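Local structure of protein (atp-binding domain of protein MJ0577) (1MJH) at residues I124-H129 and G140-N145. The protein binds ATP and a manganese ion as a homodimeric member of the universal stress protein A family. Residues are numbered along the deposited sequence; the frame is centred on the assembly and turned at random.
Sequences IIMGSH and GSVTEN. With ATP (adenosine-5'-triphosphate), chain F.
T143 OG1 donates a hydrogen bond of 2.7 Å to G127 O, nearly in line with the carbonyl. Its chi1 of -53° sets OG1 beside the backbone N, anti to the carbonyl carbon. An alanine at T143 would probably leave G127 O without this mate and open a gap beside M126. G140, the N-cap residue, gives a second bond from its N to S128 O at 2.8 Å. The first bond joins the end of the strand to the first turn of the helix; the second joins the loop after the strand to the N-cap. ATP lies across the join. G127 N donates to ATP O2', and ATP O3' donates to H129 O at 2.8 Å. At the helix start, S141 N and OG both hold ATP O1G, while V142 N reaches ATP O1A at 2.8 Å. The helix N-terminus would probably help offset the phosphate charge. M126 bends at chi3, and its CE packs 3.5 Å from T143 OG1 and equally close to ATP O4'. V142 CG1 lies 4.3 Å from M126 CE. The contact belongs to the beta-alpha-beta unit of strand 123-127, helix 141-149 and strand 154-157. T143 also touches V156 on that last strand, and V142 packs on helix 108-118.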
loop_
_atom_site.group_PDB
_atom_site.type_symbol
_atom_site.label_atom_id
_atom_site.label_comp_id
_atom_site.label_asym_id
_atom_site.label_seq_id
_atom_site.Cartn_x
_atom_site.Cartn_y
_atom_site.Cartn_z
ATOM N N ILE B 124 -7.564 -0.681 -1.001
ATOM C CA ILE B 124 -7.562 -1.998 -0.395
ATOM C C ILE B 124 -6.540 -1.947 0.753
ATOM O O ILE B 124 -5.420 -1.504 0.480
ATOM C CB ILE B 124 -7.074 -3.062 -1.397
ATOM C CG1 ILE B 124 -8.025 -2.994 -2.659
ATOM C CG2 ILE B 124 -7.267 -4.409 -0.737
ATOM C CD1 ILE B 124 -7.610 -4.000 -3.691
ATOM N N ILE B 125 -6.918 -2.316 1.968
ATOM C CA ILE B 125 -5.938 -2.291 3.103
ATOM C C ILE B 125 -5.729 -3.764 3.528
ATOM O O ILE B 125 -6.684 -4.442 3.908
ATOM C CB ILE B 125 -6.511 -1.446 4.241
ATOM C CG1 ILE B 125 -6.604 0.036 3.828
ATOM C CG2 ILE B 125 -5.541 -1.553 5.449
ATOM C CD1 ILE B 125 -7.156 0.956 4.922
ATOM N N MET B 126 -4.504 -4.287 3.449
ATOM C CA MET B 126 -4.301 -5.749 3.668
ATOM C C MET B 126 -2.953 -5.983 4.326
ATOM O O MET B 126 -2.098 -5.091 4.271
ATOM C CB MET B 126 -4.505 -6.564 2.341
ATOM C CG MET B 126 -3.384 -6.269 1.286
ATOM S SD MET B 126 -3.850 -6.815 -0.475
ATOM C CE MET B 126 -4.135 -8.553 -0.075
ATOM N N GLY B 127 -2.756 -7.217 4.846
ATOM C CA GLY B 127 -1.424 -7.485 5.421
ATOM C C GLY B 127 -0.431 -7.847 4.330
ATOM O O GLY B 127 -0.779 -8.217 3.205
ATOM N N SER B 128 0.878 -7.761 4.696
ATOM C CA SER B 128 1.924 -8.241 3.795
ATOM C C SER B 128 2.002 -9.771 3.772
ATOM O O SER B 128 2.483 -10.378 2.799
ATOM C CB SER B 128 3.287 -7.707 4.221
ATOM O OG SER B 128 3.605 -8.186 5.533
ATOM N N HIS B 129 1.582 -10.418 4.872
ATOM C CA HIS B 129 1.647 -11.865 5.046
ATOM C C HIS B 129 0.368 -12.320 5.744
ATOM O O HIS B 129 -0.490 -11.502 6.030
ATOM C CB HIS B 129 2.862 -12.281 5.950
ATOM C CG HIS B 129 4.201 -11.927 5.357
ATOM N ND1 HIS B 129 4.731 -10.661 5.256
ATOM C CD2 HIS B 129 5.136 -12.769 4.815
ATOM C CE1 HIS B 129 5.913 -10.727 4.671
ATOM N NE2 HIS B 129 6.198 -12.016 4.382
ATOM N N GLY B 140 3.671 -12.066 0.860
ATOM C CA GLY B 140 2.759 -13.220 0.610
ATOM C C GLY B 140 2.260 -13.145 -0.850
ATOM O O GLY B 140 2.178 -12.061 -1.393
ATOM N N SER B 141 1.828 -14.295 -1.365
ATOM C CA SER B 141 1.376 -14.419 -2.735
ATOM C C SER B 141 0.015 -13.775 -2.957
ATOM O O SER B 141 -0.151 -13.269 -4.081
ATOM C CB SER B 141 1.325 -15.893 -3.203
ATOM O OG SER B 141 0.248 -16.556 -2.597
ATOM N N VAL B 142 -0.855 -13.662 -1.912
ATOM C CA VAL B 142 -2.136 -12.999 -2.239
ATOM C C VAL B 142 -1.909 -11.505 -2.422
ATOM O O VAL B 142 -2.316 -10.873 -3.381
ATOM C CB VAL B 142 -3.169 -13.290 -1.130
ATOM C CG1 VAL B 142 -4.490 -12.567 -1.431
ATOM C CG2 VAL B 142 -3.415 -14.785 -0.945
ATOM N N THR B 143 -1.090 -10.917 -1.497
ATOM C CA THR B 143 -0.788 -9.490 -1.633
ATOM C C THR B 143 -0.009 -9.174 -2.898
ATOM O O THR B 143 -0.347 -8.202 -3.573
ATOM C CB THR B 143 0.006 -8.939 -0.418
ATOM O OG1 THR B 143 -0.808 -9.338 0.705
ATOM C CG2 THR B 143 0.183 -7.447 -0.541
ATOM N N GLU B 144 1.004 -9.992 -3.219
ATOM C CA GLU B 144 1.732 -9.712 -4.466
ATOM C C GLU B 144 0.808 -9.791 -5.683
ATOM O O GLU B 144 0.878 -8.899 -6.510
ATOM C CB GLU B 144 2.887 -10.716 -4.614
ATOM C CG GLU B 144 3.745 -10.245 -5.828
ATOM C CD GLU B 144 5.020 -11.030 -5.960
ATOM O OE1 GLU B 144 5.439 -11.744 -5.025
ATOM O OE2 GLU B 144 5.660 -10.940 -7.046
ATOM N N ASN B 145 -0.075 -10.785 -5.742
ATOM C CA ASN B 145 -1.015 -10.815 -6.895
ATOM C C ASN B 145 -2.014 -9.682 -6.888
ATOM O O ASN B 145 -2.387 -9.174 -7.959
ATOM C CB ASN B 145 -1.811 -12.123 -6.825
ATOM C CG ASN B 145 -1.168 -13.299 -7.486
ATOM O OD1 ASN B 145 -0.829 -13.300 -8.682
ATOM N ND2 ASN B 145 -0.993 -14.397 -6.732
HETATM P PG ATP F . 0.960 -17.546 1.060
HETATM O O1G ATP F . 1.478 -17.048 -0.243
HETATM O O2G ATP F . -0.461 -17.634 0.987
HETATM O O3G ATP F . 1.563 -18.824 1.468
HETATM P PB ATP F . 0.884 -15.749 3.401
HETATM O O1B ATP F . 1.951 -15.527 4.385
HETATM O O2B ATP F . -0.200 -16.548 3.983
HETATM O O3B ATP F . 1.483 -16.408 2.103
HETATM P PA ATP F . -0.965 -13.823 2.074
HETATM O O1A ATP F . -0.481 -13.268 0.834
HETATM O O2A ATP F . -1.941 -14.856 2.006
HETATM O O3A ATP F . 0.347 -14.325 2.925
HETATM O "O5'" ATP F . -1.561 -12.815 3.130
HETATM C "C5'" ATP F . -1.495 -11.403 2.802
HETATM C "C4'" ATP F . -2.830 -10.754 3.117
HETATM O "O4'" ATP F . -3.799 -11.233 2.102
HETATM C "C3'" ATP F . -3.492 -11.119 4.436
HETATM O "O3'" ATP F . -2.966 -10.384 5.550
HETATM C "C2'" ATP F . -4.968 -10.779 4.110
HETATM O "O2'" ATP F . -5.150 -9.352 4.203
HETATM C "C1'" ATP F . -5.069 -11.278 2.645
HETATM N N9 ATP F . -5.620 -12.621 2.523
HETATM C C8 ATP F . -4.978 -13.803 2.398
HETATM N N7 ATP F . -5.782 -14.835 2.223
HETATM C C5 ATP F . -6.989 -14.320 2.289
HETATM C C6 ATP F . -8.229 -14.929 2.180
HETATM N N6 ATP F . -8.334 -16.247 2.009
HETATM N N1 ATP F . -9.295 -14.140 2.276
HETATM C C2 ATP F . -9.176 -12.782 2.433
HETATM N N3 ATP F . -8.021 -12.102 2.540
HETATM C C4 ATP F . -6.990 -12.976 2.483
#